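Local coordinates for uncharacterized tRNA/rRNA methyltransferase HI0380 (Haemophilus influenzae, PDB 3ILK), which probably methylates tRNA or rRNA with S-adenosyl-L-methionine as methyl donor, as a member of the TrmH family of SPOUT RNA methyltransferases, at residues L12-S16 / L38-K42; F186-E191 / L209-Y214. All coordinates share one frame; numbering follows the deposited sequence.

Contact 1: L12-S16 / L38-K42; sequences LIETS and LVSPK
Leu12 and Leu38 sit side by side where two neighbouring parallel strands of a beta-alpha-beta unit end, strands 8-13 and 35-39 joined through helix 18-31 in the SPOUT methyltransferase fold. The backbone ladder begins with Val39 N giving a nearly straight hydrogen bond to Leu12 O (3.0 Å, 173° at the hydrogen). Val39 O answers by accepting from Glu14 N at 2.8 Å, a more bent bond, and past the strand ends Lys42 N still reaches Thr15 O at 2.9 Å. Apolar contacts cover both faces of the sheet. On one, Leu12 CD1 meets Leu38 CD2 at 3.8 Å, over Ala24 and Ile21 of the crossover helix; on the other, Ile13 CD1 lies 3.6 Å from Val39 CG2. Around the turn, the Glu14 chain extends past Ser40, and its OE2 forms a salt bridge with Arg115. With chi1 at 58°, Thr15 turns OG1 toward the proline, 3.4 Å from Pro41 CB. A water lies between the two chains just past the strand ends and bridges three backbone atoms: it donates to Leu12 O and Val39 O and accepts from Thr15 N, the last at 2.9 Å.

Contact 2: F186-E191 / L209-Y214; sequences FFDYTE and LKRLYY
Leu209 opens the contact between two helices, its CD1 4.2 Å from Thr190 CG2; the axes of the two segments approach to 11.7 Å, their directions 138° apart, nearer antiparallel than parallel. Thr190 is itself tied back into its helix, its OG1 and N both donating to Phe186 O from opposite faces of the carbonyl plane. Next comes Lys210, whose aliphatic chain covers Phe187: CG stands over the ring centre in a CH-pi contact, 3.7 Å from the centroid and only 2° from the normal. Further out its NZ lies 4.0 Å from Glu191 OE2, opposite charges beyond salt-bridge range. One turn on, Tyr213 presents a ring face to the edge of Phe186 in a T-shaped pair with planes at 72°, while its CB meets the edge of Phe187. Tyr214 receives the edge of Phe187 on its own face, Phe187 CE2 coming to 3.6 Å from Tyr214 CZ. Phe187 thus has Lys210 over one face and both tyrosines at its edge. At the dimer interface Tyr213 OH hydrogen-bonds Tyr213 OH of the second subunit, whose Leu226 also packs on this tyrosine. Within the chain, helix 220-240 packs against Phe186 and Thr190 of helix 180-197 through Leu230.

The two contacts illustrate how one chain can combine different architectures: contact 1 pairs parallel strands by backbone bonds and a water, whereas contact 2 joins helices by rings and apolar chains without a hydrogen bond between the segments. They lie on opposite sides of the chain's centre, 66 Å apart centre to centre and about 50 Å between nearest atoms. Contact 1 borders the probable cofactor site: the Ile13 side chain is about 4 Å from Gly114 and about 8 Å from Thr81, both of which probably bind S-adenosyl-L-methionine, as in relatives. Contact 2 lies far from those residues, in the C-terminal helices, where it adjoins the second subunit.

Contact 1: L12-S16 / L38-K42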
loop_
_atom_site.group_PDB
_atom_site.type_symbol
_atom_site.label_atom_id
_atom_site.label_comp_id
_atom_site.label_asym_id
_atom_site.label_seq_id
_atom_site.Cartn_x
_atom_site.Cartn_y
_atom_site.Cartn_z
ATOM N N LEU A 12 19.864 6.654 17.887
ATOM C CA LEU A 12 20.768 6.859 16.785
ATOM C C LEU A 12 22.242 6.913 17.271
ATOM O O LEU A 12 22.674 7.873 18.002
ATOM C CB LEU A 12 20.425 8.180 16.069
ATOM C CG LEU A 12 18.970 8.511 15.721
ATOM C CD1 LEU A 12 18.889 9.879 14.933
ATOM C CD2 LEU A 12 18.274 7.396 14.924
ATOM N N ILE A 13 22.996 5.885 16.855
ATOM C CA ILE A 13 24.422 5.763 17.210
ATOM C C ILE A 13 25.320 6.655 16.381
ATOM O O ILE A 13 25.468 6.451 15.176
ATOM C CB ILE A 13 24.947 4.350 17.030
ATOM C CG1 ILE A 13 23.998 3.305 17.712
ATOM C CG2 ILE A 13 26.353 4.215 17.613
ATOM C CD1 ILE A 13 23.770 3.525 19.213
ATOM N N GLU A 14 25.977 7.584 17.065
ATOM C CA GLU A 14 26.986 8.475 16.450
ATOM C C GLU A 14 26.539 9.004 15.138
ATOM O O GLU A 14 27.058 8.594 14.128
ATOM C CB GLU A 14 28.335 7.772 16.280
ATOM C CG GLU A 14 28.841 7.215 17.588
ATOM C CD GLU A 14 30.153 6.475 17.433
ATOM O OE1 GLU A 14 30.906 6.721 16.452
ATOM O OE2 GLU A 14 30.481 5.702 18.324
ATOM N N THR A 15 25.597 9.935 15.138
ATOM C CA THR A 15 25.198 10.573 13.913
ATOM C C THR A 15 26.333 11.506 13.554
ATOM O O THR A 15 27.057 11.948 14.441
ATOM C CB THR A 15 23.930 11.438 14.129
ATOM O OG1 THR A 15 24.191 12.435 15.152
ATOM C CG2 THR A 15 22.749 10.567 14.508
ATOM N N SER A 16 26.462 11.792 12.261
ATOM C CA SER A 16 27.471 12.684 11.700
ATOM C C SER A 16 26.918 14.074 11.419
ATOM O O SER A 16 27.033 14.988 12.279
ATOM C CB SER A 16 28.034 12.099 10.399
ATOM O OG SER A 16 28.598 10.815 10.645
ATOM N N LEU A 38 20.074 10.038 21.166
ATOM C CA LEU A 38 21.370 10.168 20.482
ATOM C C LEU A 38 22.556 9.659 21.337
ATOM O O LEU A 38 22.656 10.016 22.526
ATOM C CB LEU A 38 21.587 11.633 20.080
ATOM C CG LEU A 38 20.387 12.382 19.438
ATOM C CD1 LEU A 38 20.780 13.833 19.082
ATOM C CD2 LEU A 38 19.870 11.614 18.176
ATOM N N VAL A 39 23.391 8.781 20.749
ATOM C CA VAL A 39 24.657 8.360 21.363
ATOM C C VAL A 39 25.763 9.133 20.701
ATOM O O VAL A 39 25.961 9.043 19.474
ATOM C CB VAL A 39 24.889 6.862 21.274
ATOM C CG1 VAL A 39 26.185 6.391 22.046
ATOM C CG2 VAL A 39 23.614 6.051 21.834
ATOM N N SER A 40 26.470 9.946 21.488
ATOM C CA SER A 40 27.631 10.668 20.966
ATOM C C SER A 40 27.394 11.205 19.557
ATOM O O SER A 40 28.122 10.834 18.653
ATOM C CB SER A 40 28.864 9.765 20.882
ATOM O OG SER A 40 29.273 9.439 22.174
ATOM N N PRO A 41 26.370 12.046 19.376
ATOM C CA PRO A 41 26.263 12.691 18.095
ATOM C C PRO A 41 27.498 13.535 17.917
ATOM O O PRO A 41 28.077 14.086 18.891
ATOM C CB PRO A 41 25.028 13.599 18.247
ATOM C CG PRO A 41 24.965 13.877 19.719
ATOM C CD PRO A 41 25.359 12.548 20.329
ATOM N N LYS A 42 27.910 13.651 16.674
ATOM C CA LYS A 42 29.088 14.457 16.368
ATOM C C LYS A 42 28.751 15.918 16.554
ATOM O O LYS A 42 29.587 16.756 16.949
ATOM C CB LYS A 42 29.478 14.164 14.933
ATOM C CG LYS A 42 30.672 14.938 14.413
ATOM C CD LYS A 42 31.032 14.382 13.042
ATOM C CE LYS A 42 32.400 14.902 12.600
ATOM N NZ LYS A 42 32.466 16.346 12.885
HETATM O O HOH W 1 24.002 10.060 17.595
#

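Contact 2: F186-E191 / L209-Y214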
loop_
_atom_site.group_PDB
_atom_site.type_symbol
_atom_site.label_atom_id
_atom_site.label_comp_id
_atom_site.label_asym_id
_atom_site.label_seq_id
_atom_site.Cartn_x
_atom_site.Cartn_y
_atom_site.Cartn_z
ATOM N N PHE A 186 -33.203 -19.274 -2.542
ATOM C CA PHE A 186 -32.476 -18.453 -3.572
ATOM C C PHE A 186 -32.064 -19.290 -4.780
ATOM O O PHE A 186 -31.958 -18.775 -5.906
ATOM C CB PHE A 186 -31.192 -17.867 -2.958
ATOM C CG PHE A 186 -30.212 -17.244 -3.992
ATOM C CD1 PHE A 186 -30.615 -16.223 -4.795
ATOM C CD2 PHE A 186 -28.899 -17.721 -4.129
ATOM C CE1 PHE A 186 -29.728 -15.639 -5.725
ATOM C CE2 PHE A 186 -28.034 -17.185 -5.058
ATOM C CZ PHE A 186 -28.431 -16.129 -5.842
ATOM N N PHE A 187 -31.763 -20.569 -4.554
ATOM C CA PHE A 187 -31.326 -21.421 -5.659
ATOM C C PHE A 187 -32.530 -21.802 -6.504
ATOM O O PHE A 187 -32.494 -21.622 -7.708
ATOM C CB PHE A 187 -30.545 -22.661 -5.191
ATOM C CG PHE A 187 -29.238 -22.348 -4.514
ATOM C CD1 PHE A 187 -28.303 -21.487 -5.119
ATOM C CD2 PHE A 187 -28.919 -22.947 -3.302
ATOM C CE1 PHE A 187 -27.085 -21.209 -4.495
ATOM C CE2 PHE A 187 -27.717 -22.679 -2.667
ATOM C CZ PHE A 187 -26.804 -21.804 -3.251
ATOM N N ASP A 188 -33.610 -22.283 -5.881
ATOM C CA ASP A 188 -34.858 -22.527 -6.620
ATOM C C ASP A 188 -35.364 -21.305 -7.392
ATOM O O ASP A 188 -35.851 -21.436 -8.512
ATOM C CB ASP A 188 -35.931 -23.089 -5.682
ATOM C CG ASP A 188 -35.467 -24.350 -5.006
ATOM O OD1 ASP A 188 -36.244 -25.022 -4.253
ATOM O OD2 ASP A 188 -34.289 -24.687 -5.270
ATOM N N TYR A 189 -35.202 -20.124 -6.804
ATOM C CA TYR A 189 -35.600 -18.869 -7.423
ATOM C C TYR A 189 -34.726 -18.545 -8.664
ATOM O O TYR A 189 -35.264 -18.245 -9.719
ATOM C CB TYR A 189 -35.571 -17.745 -6.370
ATOM C CG TYR A 189 -36.221 -16.397 -6.748
ATOM C CD1 TYR A 189 -37.099 -16.275 -7.836
ATOM C CD2 TYR A 189 -36.001 -15.266 -5.951
ATOM C CE1 TYR A 189 -37.725 -15.078 -8.121
ATOM C CE2 TYR A 189 -36.594 -14.022 -6.248
ATOM C CZ TYR A 189 -37.459 -13.940 -7.332
ATOM O OH TYR A 189 -38.070 -12.738 -7.628
ATOM N N THR A 190 -33.395 -18.588 -8.520
ATOM C CA THR A 190 -32.458 -18.507 -9.652
ATOM C C THR A 190 -32.848 -19.506 -10.771
ATOM O O THR A 190 -32.954 -19.123 -11.945
ATOM C CB THR A 190 -31.004 -18.783 -9.190
ATOM O OG1 THR A 190 -30.612 -17.827 -8.190
ATOM C CG2 THR A 190 -30.019 -18.744 -10.366
ATOM N N GLU A 191 -33.073 -20.769 -10.397
ATOM C CA GLU A 191 -33.444 -21.825 -11.360
ATOM C C GLU A 191 -34.707 -21.507 -12.142
ATOM O O GLU A 191 -34.683 -21.445 -13.380
ATOM C CB GLU A 191 -33.694 -23.164 -10.684
ATOM C CG GLU A 191 -32.681 -23.608 -9.658
ATOM C CD GLU A 191 -32.956 -25.014 -9.151
ATOM O OE1 GLU A 191 -33.441 -25.856 -9.953
ATOM O OE2 GLU A 191 -32.684 -25.274 -7.950
ATOM N N LEU A 209 -23.328 -23.322 -9.816
ATOM C CA LEU A 209 -23.729 -22.126 -9.077
ATOM C C LEU A 209 -23.733 -22.341 -7.573
ATOM O O LEU A 209 -23.252 -21.480 -6.824
ATOM C CB LEU A 209 -25.082 -21.583 -9.554
ATOM C CG LEU A 209 -25.025 -20.848 -10.899
ATOM C CD1 LEU A 209 -26.435 -20.687 -11.422
ATOM C CD2 LEU A 209 -24.312 -19.489 -10.830
ATOM N N LYS A 210 -24.262 -23.485 -7.130
ATOM C CA LYS A 210 -24.283 -23.791 -5.706
ATOM C C LYS A 210 -22.843 -23.877 -5.212
ATOM O O LYS A 210 -22.482 -23.272 -4.209
ATOM C CB LYS A 210 -25.063 -25.087 -5.425
ATOM C CG LYS A 210 -26.555 -24.930 -5.694
ATOM C CD LYS A 210 -27.283 -26.271 -5.702
ATOM C CE LYS A 210 -28.599 -26.124 -6.438
ATOM N NZ LYS A 210 -29.667 -26.977 -5.899
ATOM N N ARG A 211 -22.015 -24.601 -5.951
ATOM C CA ARG A 211 -20.606 -24.721 -5.630
ATOM C C ARG A 211 -19.977 -23.325 -5.444
ATOM O O ARG A 211 -19.319 -23.051 -4.439
ATOM C CB ARG A 211 -19.914 -25.510 -6.735
ATOM C CG ARG A 211 -18.501 -25.922 -6.426
ATOM C CD ARG A 211 -17.818 -26.364 -7.705
ATOM N NE ARG A 211 -16.375 -26.481 -7.548
ATOM C CZ ARG A 211 -15.488 -25.628 -8.055
ATOM N NH1 ARG A 211 -15.882 -24.576 -8.767
ATOM N NH2 ARG A 211 -14.196 -25.832 -7.854
ATOM N N LEU A 212 -20.215 -22.448 -6.410
ATOM C CA LEU A 212 -19.725 -21.070 -6.370
ATOM C C LEU A 212 -20.186 -20.323 -5.112
ATOM O O LEU A 212 -19.364 -19.728 -4.398
ATOM C CB LEU A 212 -20.221 -20.321 -7.604
ATOM C CG LEU A 212 -20.149 -18.793 -7.542
ATOM C CD1 LEU A 212 -18.696 -18.369 -7.482
ATOM C CD2 LEU A 212 -20.879 -18.202 -8.721
ATOM N N TYR A 213 -21.493 -20.366 -4.855
ATOM C CA TYR A 213 -22.091 -19.570 -3.787
ATOM C C TYR A 213 -21.804 -20.116 -2.391
ATOM O O TYR A 213 -21.555 -19.331 -1.473
ATOM C CB TYR A 213 -23.582 -19.294 -4.045
ATOM C CG TYR A 213 -23.767 -18.260 -5.138
ATOM C CD1 TYR A 213 -23.148 -17.012 -5.039
ATOM C CD2 TYR A 213 -24.538 -18.523 -6.280
ATOM C CE1 TYR A 213 -23.298 -16.059 -6.016
ATOM C CE2 TYR A 213 -24.679 -17.539 -7.302
ATOM C CZ TYR A 213 -24.054 -16.315 -7.149
ATOM O OH TYR A 213 -24.149 -15.318 -8.125
ATOM N N TYR A 214 -21.792 -21.445 -2.257
ATOM C CA TYR A 214 -21.318 -22.113 -1.032
ATOM C C TYR A 214 -19.835 -21.808 -0.759
ATOM O O TYR A 214 -19.453 -21.521 0.377
ATOM C CB TYR A 214 -21.535 -23.645 -1.077
ATOM C CG TYR A 214 -22.991 -24.080 -0.939
ATOM C CD1 TYR A 214 -23.825 -23.509 0.030
ATOM C CD2 TYR A 214 -23.532 -25.076 -1.753
ATOM C CE1 TYR A 214 -25.151 -23.881 0.158
ATOM C CE2 TYR A 214 -24.879 -25.473 -1.616
ATOM C CZ TYR A 214 -25.675 -24.867 -0.663
ATOM O OH TYR A 214 -27.001 -25.235 -0.501
#